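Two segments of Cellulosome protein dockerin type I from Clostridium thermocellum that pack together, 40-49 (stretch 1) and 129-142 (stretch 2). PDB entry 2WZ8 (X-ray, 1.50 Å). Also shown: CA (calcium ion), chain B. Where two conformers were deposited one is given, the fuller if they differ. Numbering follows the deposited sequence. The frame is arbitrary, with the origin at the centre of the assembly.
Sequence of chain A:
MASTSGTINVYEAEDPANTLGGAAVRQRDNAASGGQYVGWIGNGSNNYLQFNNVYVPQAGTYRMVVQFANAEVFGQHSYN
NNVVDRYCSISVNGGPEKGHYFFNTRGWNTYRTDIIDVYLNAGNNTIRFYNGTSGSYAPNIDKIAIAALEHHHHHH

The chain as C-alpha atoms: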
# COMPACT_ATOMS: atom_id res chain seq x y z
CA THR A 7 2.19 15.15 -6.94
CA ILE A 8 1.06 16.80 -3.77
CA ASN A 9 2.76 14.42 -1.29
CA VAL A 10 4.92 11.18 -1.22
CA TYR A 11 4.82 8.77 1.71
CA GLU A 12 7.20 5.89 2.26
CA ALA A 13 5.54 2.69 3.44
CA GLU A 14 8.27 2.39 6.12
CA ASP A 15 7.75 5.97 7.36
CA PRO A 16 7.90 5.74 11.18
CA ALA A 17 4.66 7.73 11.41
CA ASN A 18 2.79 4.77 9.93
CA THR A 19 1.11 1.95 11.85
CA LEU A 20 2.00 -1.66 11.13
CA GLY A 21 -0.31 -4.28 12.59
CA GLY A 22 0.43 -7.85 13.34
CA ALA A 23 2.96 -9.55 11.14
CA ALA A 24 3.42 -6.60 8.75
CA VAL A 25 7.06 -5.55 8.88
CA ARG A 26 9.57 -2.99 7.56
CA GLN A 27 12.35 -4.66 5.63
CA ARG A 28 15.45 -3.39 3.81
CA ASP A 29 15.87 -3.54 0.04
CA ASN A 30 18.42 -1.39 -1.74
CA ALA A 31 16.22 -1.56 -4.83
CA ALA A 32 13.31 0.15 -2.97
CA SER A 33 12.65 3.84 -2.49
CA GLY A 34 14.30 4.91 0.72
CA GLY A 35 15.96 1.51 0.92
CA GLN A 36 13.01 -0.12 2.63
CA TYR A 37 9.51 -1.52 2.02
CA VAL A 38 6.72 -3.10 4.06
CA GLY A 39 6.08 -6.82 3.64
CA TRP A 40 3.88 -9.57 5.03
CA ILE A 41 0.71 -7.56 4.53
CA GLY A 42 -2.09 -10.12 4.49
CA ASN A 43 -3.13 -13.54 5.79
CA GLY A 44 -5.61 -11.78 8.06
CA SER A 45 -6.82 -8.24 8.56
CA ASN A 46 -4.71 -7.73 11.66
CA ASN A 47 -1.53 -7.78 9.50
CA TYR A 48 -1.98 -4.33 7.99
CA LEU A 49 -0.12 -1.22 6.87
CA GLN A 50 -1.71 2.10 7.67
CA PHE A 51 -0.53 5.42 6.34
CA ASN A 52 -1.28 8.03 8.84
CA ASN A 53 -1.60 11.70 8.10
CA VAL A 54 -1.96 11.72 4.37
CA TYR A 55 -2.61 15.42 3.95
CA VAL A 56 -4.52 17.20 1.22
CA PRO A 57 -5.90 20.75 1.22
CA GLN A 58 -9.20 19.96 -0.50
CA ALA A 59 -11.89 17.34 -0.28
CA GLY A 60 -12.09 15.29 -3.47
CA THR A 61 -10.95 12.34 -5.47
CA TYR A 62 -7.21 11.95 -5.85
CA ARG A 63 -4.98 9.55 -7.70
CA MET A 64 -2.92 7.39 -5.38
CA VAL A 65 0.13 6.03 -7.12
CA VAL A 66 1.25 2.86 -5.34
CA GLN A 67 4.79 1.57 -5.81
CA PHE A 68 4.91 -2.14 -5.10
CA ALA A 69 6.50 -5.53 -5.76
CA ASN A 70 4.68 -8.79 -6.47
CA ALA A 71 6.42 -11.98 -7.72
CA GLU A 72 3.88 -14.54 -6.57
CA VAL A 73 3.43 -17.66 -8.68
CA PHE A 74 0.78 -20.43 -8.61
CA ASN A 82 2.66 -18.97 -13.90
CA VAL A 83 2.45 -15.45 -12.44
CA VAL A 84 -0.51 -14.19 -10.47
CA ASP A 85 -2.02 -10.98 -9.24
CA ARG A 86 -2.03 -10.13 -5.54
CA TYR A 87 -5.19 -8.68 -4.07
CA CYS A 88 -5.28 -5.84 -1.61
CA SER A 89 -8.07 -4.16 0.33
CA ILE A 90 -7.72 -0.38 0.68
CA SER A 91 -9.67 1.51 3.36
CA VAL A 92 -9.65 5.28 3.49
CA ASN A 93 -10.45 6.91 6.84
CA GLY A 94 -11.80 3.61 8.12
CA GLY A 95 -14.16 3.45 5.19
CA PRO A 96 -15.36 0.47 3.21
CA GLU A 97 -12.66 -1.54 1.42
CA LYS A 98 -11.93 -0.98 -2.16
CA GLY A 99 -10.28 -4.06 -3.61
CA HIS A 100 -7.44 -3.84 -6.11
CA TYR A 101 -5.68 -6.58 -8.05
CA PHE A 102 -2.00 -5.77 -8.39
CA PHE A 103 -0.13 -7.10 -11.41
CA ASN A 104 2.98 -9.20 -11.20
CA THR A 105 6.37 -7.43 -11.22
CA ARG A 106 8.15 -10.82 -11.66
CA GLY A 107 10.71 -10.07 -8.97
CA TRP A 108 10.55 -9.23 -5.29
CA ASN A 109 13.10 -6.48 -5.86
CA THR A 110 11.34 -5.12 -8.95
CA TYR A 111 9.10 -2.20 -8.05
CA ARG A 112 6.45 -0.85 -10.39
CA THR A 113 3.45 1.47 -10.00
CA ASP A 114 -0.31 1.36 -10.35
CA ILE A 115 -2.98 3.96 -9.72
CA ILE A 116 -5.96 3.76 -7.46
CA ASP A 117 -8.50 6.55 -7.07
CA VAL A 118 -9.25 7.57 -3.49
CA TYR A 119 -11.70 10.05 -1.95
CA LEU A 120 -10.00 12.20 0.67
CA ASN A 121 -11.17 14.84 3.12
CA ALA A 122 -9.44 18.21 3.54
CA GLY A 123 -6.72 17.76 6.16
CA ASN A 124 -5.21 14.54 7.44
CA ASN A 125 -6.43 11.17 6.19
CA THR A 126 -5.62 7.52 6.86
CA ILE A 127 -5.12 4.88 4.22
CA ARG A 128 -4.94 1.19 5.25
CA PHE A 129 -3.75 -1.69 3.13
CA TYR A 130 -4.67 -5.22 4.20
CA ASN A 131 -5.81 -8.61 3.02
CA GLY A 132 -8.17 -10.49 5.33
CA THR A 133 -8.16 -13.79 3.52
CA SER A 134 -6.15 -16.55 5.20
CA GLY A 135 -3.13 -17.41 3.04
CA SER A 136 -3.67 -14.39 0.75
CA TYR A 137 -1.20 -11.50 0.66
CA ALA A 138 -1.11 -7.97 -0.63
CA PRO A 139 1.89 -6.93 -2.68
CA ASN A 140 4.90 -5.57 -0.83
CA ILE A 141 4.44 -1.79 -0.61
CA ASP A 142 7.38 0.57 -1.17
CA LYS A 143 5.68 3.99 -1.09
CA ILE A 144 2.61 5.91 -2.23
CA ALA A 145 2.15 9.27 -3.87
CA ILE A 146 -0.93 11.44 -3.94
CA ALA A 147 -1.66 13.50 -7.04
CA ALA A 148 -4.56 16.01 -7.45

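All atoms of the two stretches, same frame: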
# COMPACT_ATOMS: atom_id res chain seq x y z
N TRP A 40 4.74 -8.67 4.25
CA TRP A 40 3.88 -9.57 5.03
C TRP A 40 2.57 -8.89 5.42
O TRP A 40 2.04 -9.04 6.52
CB TRP A 40 4.62 -10.16 6.22
CG TRP A 40 5.75 -10.97 5.69
CD1 TRP A 40 7.06 -10.57 5.54
CD2 TRP A 40 5.67 -12.26 5.09
NE1 TRP A 40 7.78 -11.55 4.91
CE2 TRP A 40 6.97 -12.60 4.62
CE3 TRP A 40 4.64 -13.17 4.88
CZ2 TRP A 40 7.24 -13.79 3.97
CZ3 TRP A 40 4.92 -14.36 4.25
CH2 TRP A 40 6.22 -14.66 3.81
N ILE A 41 2.05 -8.15 4.44
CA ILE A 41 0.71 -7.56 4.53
C ILE A 41 -0.28 -8.58 4.00
O ILE A 41 -0.32 -8.87 2.83
CB ILE A 41 0.59 -6.25 3.71
CG1 ILE A 41 1.65 -5.24 4.09
CG2 ILE A 41 -0.80 -5.66 3.86
CD1 ILE A 41 1.82 -4.14 3.02
N GLY A 42 -1.08 -9.14 4.88
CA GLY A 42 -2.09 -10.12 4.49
C GLY A 42 -2.20 -11.29 5.45
O GLY A 42 -1.72 -11.24 6.58
N ASN A 43 -2.85 -12.35 4.97
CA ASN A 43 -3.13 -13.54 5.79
C ASN A 43 -3.88 -13.17 7.07
O ASN A 43 -3.63 -13.69 8.16
CB ASN A 43 -1.82 -14.23 6.16
CG ASN A 43 -2.06 -15.55 6.85
OD1 ASN A 43 -2.93 -16.32 6.45
ND2 ASN A 43 -1.31 -15.79 7.92
N GLY A 44 -4.81 -12.25 6.92
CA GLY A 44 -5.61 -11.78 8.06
C GLY A 44 -5.54 -10.30 8.24
O GLY A 44 -4.51 -9.67 8.03
N SER A 45 -6.68 -9.71 8.57
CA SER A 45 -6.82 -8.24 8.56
C SER A 45 -6.00 -7.57 9.65
O SER A 45 -5.80 -6.37 9.62
CB SER A 45 -8.30 -7.83 8.65
OG SER A 45 -8.88 -8.28 9.85
N ASN A 46 -5.51 -8.35 10.60
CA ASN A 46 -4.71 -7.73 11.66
C ASN A 46 -3.29 -7.41 11.19
O ASN A 46 -2.58 -6.66 11.84
CB ASN A 46 -4.69 -8.60 12.91
CG ASN A 46 -4.34 -10.06 12.61
OD1 ASN A 46 -3.53 -10.66 13.29
ND2 ASN A 46 -4.97 -10.63 11.58
N ASN A 47 -2.91 -7.95 10.04
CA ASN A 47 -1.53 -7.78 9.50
C ASN A 47 -1.53 -6.71 8.43
O ASN A 47 -1.47 -6.99 7.23
CB ASN A 47 -1.03 -9.09 8.92
CG ASN A 47 -1.21 -10.26 9.86
OD1 ASN A 47 -1.82 -11.26 9.50
ND2 ASN A 47 -0.73 -10.12 11.06
N TYR A 48 -1.67 -5.48 8.88
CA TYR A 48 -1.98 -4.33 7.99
C TYR A 48 -0.88 -3.27 7.99
O TYR A 48 -0.05 -3.21 8.89
CB TYR A 48 -3.33 -3.70 8.37
CG TYR A 48 -3.37 -3.02 9.70
CD1 TYR A 48 -2.86 -1.74 9.86
CD2 TYR A 48 -3.86 -3.67 10.82
CE1 TYR A 48 -2.90 -1.10 11.07
CE2 TYR A 48 -3.88 -3.03 12.05
CZ TYR A 48 -3.41 -1.76 12.18
OH TYR A 48 -3.44 -1.12 13.42
N LEU A 49 -0.92 -2.42 6.97
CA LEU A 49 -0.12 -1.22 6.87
C LEU A 49 -1.07 -0.04 6.78
O LEU A 49 -1.89 0.01 5.88
CB LEU A 49 0.73 -1.25 5.58
CG LEU A 49 1.45 0.02 5.13
CD1 LEU A 49 2.37 0.61 6.21
CD2 LEU A 49 2.17 -0.18 3.77
N PHE A 129 -3.95 -0.59 4.07
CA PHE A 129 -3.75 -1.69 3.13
C PHE A 129 -3.75 -2.98 3.95
O PHE A 129 -3.05 -3.13 4.96
CB PHE A 129 -2.38 -1.54 2.45
CG PHE A 129 -2.28 -0.39 1.47
CD1 PHE A 129 -2.26 -0.64 0.10
CD2 PHE A 129 -2.12 0.89 1.90
CE1 PHE A 129 -2.12 0.42 -0.80
CE2 PHE A 129 -2.05 1.95 1.01
CZ PHE A 129 -2.01 1.70 -0.35
N TYR A 130 -4.60 -3.91 3.54
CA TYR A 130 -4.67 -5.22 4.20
C TYR A 130 -5.23 -6.29 3.28
O TYR A 130 -5.79 -5.98 2.24
CB TYR A 130 -5.55 -5.11 5.46
CG TYR A 130 -7.03 -4.82 5.24
CD1 TYR A 130 -7.94 -5.86 5.22
CD2 TYR A 130 -7.52 -3.53 5.05
CE1 TYR A 130 -9.27 -5.62 5.04
CE2 TYR A 130 -8.87 -3.29 4.86
CZ TYR A 130 -9.73 -4.33 4.84
OH TYR A 130 -11.10 -4.10 4.68
N ASN A 131 -5.10 -7.54 3.68
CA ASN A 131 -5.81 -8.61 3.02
C ASN A 131 -6.25 -9.59 4.09
O ASN A 131 -5.43 -10.19 4.77
CB ASN A 131 -4.91 -9.27 1.94
CG ASN A 131 -5.63 -10.32 1.14
OD1 ASN A 131 -6.50 -11.02 1.66
ND2 ASN A 131 -5.21 -10.51 -0.12
N GLY A 132 -7.57 -9.70 4.26
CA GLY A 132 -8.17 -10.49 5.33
C GLY A 132 -8.31 -11.95 5.10
O GLY A 132 -8.70 -12.70 6.01
N THR A 133 -8.00 -12.39 3.90
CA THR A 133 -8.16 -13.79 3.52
C THR A 133 -6.96 -14.62 3.97
O THR A 133 -5.81 -14.32 3.67
CB THR A 133 -8.47 -13.94 2.02
OG1 THR A 133 -9.66 -13.20 1.72
CG2 THR A 133 -8.64 -15.40 1.61
N SER A 134 -7.24 -15.67 4.74
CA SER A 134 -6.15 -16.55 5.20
C SER A 134 -5.36 -17.06 4.00
O SER A 134 -5.93 -17.52 3.00
CB SER A 134 -6.68 -17.76 6.02
OG SER A 134 -7.10 -18.79 5.14
N GLY A 135 -4.05 -16.93 4.09
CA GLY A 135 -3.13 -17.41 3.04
C GLY A 135 -2.96 -16.50 1.82
O GLY A 135 -2.24 -16.83 0.89
N SER A 136 -3.66 -15.37 1.85
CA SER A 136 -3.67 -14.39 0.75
C SER A 136 -2.95 -13.12 1.18
O SER A 136 -3.24 -12.56 2.24
CB SER A 136 -5.11 -14.06 0.35
OG SER A 136 -5.21 -13.49 -0.94
N TYR A 137 -2.03 -12.67 0.34
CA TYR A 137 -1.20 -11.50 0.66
C TYR A 137 -1.36 -10.38 -0.35
O TYR A 137 -1.51 -10.61 -1.57
CB TYR A 137 0.29 -11.86 0.76
CG TYR A 137 0.60 -12.78 1.92
CD1 TYR A 137 0.89 -12.26 3.18
CD2 TYR A 137 0.56 -14.15 1.76
CE1 TYR A 137 1.15 -13.10 4.23
CE2 TYR A 137 0.83 -15.00 2.82
CZ TYR A 137 1.11 -14.45 4.05
OH TYR A 137 1.40 -15.30 5.09
N ALA A 138 -1.31 -9.18 0.18
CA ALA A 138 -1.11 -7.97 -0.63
C ALA A 138 0.30 -7.93 -1.22
O ALA A 138 1.18 -8.62 -0.74
CB ALA A 138 -1.33 -6.69 0.22
N PRO A 139 0.51 -7.16 -2.28
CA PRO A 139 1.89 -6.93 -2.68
C PRO A 139 2.68 -6.28 -1.55
O PRO A 139 2.11 -5.67 -0.63
CB PRO A 139 1.76 -5.95 -3.84
CG PRO A 139 0.51 -5.23 -3.58
CD PRO A 139 -0.41 -6.22 -2.95
N ASN A 140 3.99 -6.37 -1.68
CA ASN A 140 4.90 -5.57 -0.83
C ASN A 140 4.78 -4.11 -1.28
O ASN A 140 4.80 -3.82 -2.47
CB ASN A 140 6.33 -6.07 -0.95
CG ASN A 140 6.54 -7.44 -0.39
OD1 ASN A 140 5.67 -7.96 0.31
ND2 ASN A 140 7.69 -8.02 -0.67
N ILE A 141 4.66 -3.20 -0.33
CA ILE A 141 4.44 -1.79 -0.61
C ILE A 141 5.69 -0.99 -0.29
O ILE A 141 6.22 -1.08 0.81
CB ILE A 141 3.22 -1.22 0.10
CG1 ILE A 141 1.98 -2.09 -0.15
CG2 ILE A 141 3.00 0.27 -0.25
CD1 ILE A 141 1.44 -2.06 -1.49
N ASP A 142 6.17 -0.27 -1.29
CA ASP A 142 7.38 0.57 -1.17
C ASP A 142 7.06 1.99 -0.66
O ASP A 142 7.65 2.52 0.30
CB ASP A 142 8.09 0.59 -2.52
CG ASP A 142 9.40 1.35 -2.51
OD1 ASP A 142 9.87 1.77 -1.43
OD2 ASP A 142 10.00 1.44 -3.61
CA CA B . 10.18 2.65 0.62
O HOH W 1 6.03 -10.03 2.03
O HOH W 2 2.98 -8.26 1.53
O HOH W 3 -3.75 -7.84 6.16
O HOH W 4 -9.01 -11.48 8.80

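The two stretches, at least 80 residues apart in sequence wherever they touch, bury 816 Å² between them; five of the six hydrogen bonds that join them run from backbone to backbone. At one end, Leu 49 and Phe 129 form an antiparallel hydrogen-bonded pair: Leu 49 N donates to Phe 129 O (3.0 Å, 170° at the hydrogen) and Phe 129 N to Leu 49 O (2.8 Å, 176°). Both angles are nearly linear, as expected for strand pairing. A second, separate bridge joins Gly 42 to Tyr 137, whose CA atoms lie 4.2 Å apart. It is flanked by bonds from Ala 138 N to Ile 41 O (2.8 Å, 140°) and from Asn 43 N to Ser 136 O (2.8 Å, 162°). The register shifts by one residue between the two ladders, and loops fill the interval. One of these contains the type I turn from Gly 44 to Asn 47, closed by Asn 47 N to Gly 44 O at 3.1 Å; the other contains the type II turn from Thr 133 to Ser 136, closed by Ser 136 N to Thr 133 O at 3.0 Å.

Between the ladders, Gly 44 N donates to Asn 131 O (3.0 Å), which also receives a CA-H contact from Gly 42 CA (3.4 Å). Gly 42 has phi/psi of 138/-164, a conformation that by itself calls for glycine; an ideal CB would also lie 2.5 Å from Ser 136 O. The absent side chain thus permits the close approach. Water 2 extends the polar network, accepting from Ile 41 N (3.1 Å) and donating to Ala 138 O (2.9 Å) and Asn 140 OD1 (3.0 Å).

Asn 43, with chi1 t, places its OD1 2.7 Å from Gly 135 N, accepting a hydrogen bond at 160° that ties its side chain to the type II turn. The turn is braced internally by Asn 131, whose OD1 accepts from Thr 133 N (3.0 Å) and whose ND2 donates to Ser 136 OG (3.1 Å).

Ile 41 is the apolar centre: its CG2 lies 3.8 Å from Ala 138 CB, and its CD1 3.8 Å from Ile 141 CG1. Leu 49 CD2 reaches Ile 141 CB at 4.0 Å, so Ile 141 touches both residues. Nearer the surface, Trp 40 directs its edge toward the face of Tyr 137; the six-membered rings have perpendicular planes and centroids 5.3 Å apart, with Trp 40 CE3 and Tyr 137 CE1 at 3.6 Å. This offset geometry favours attraction between ring hydrogens and the pi cloud.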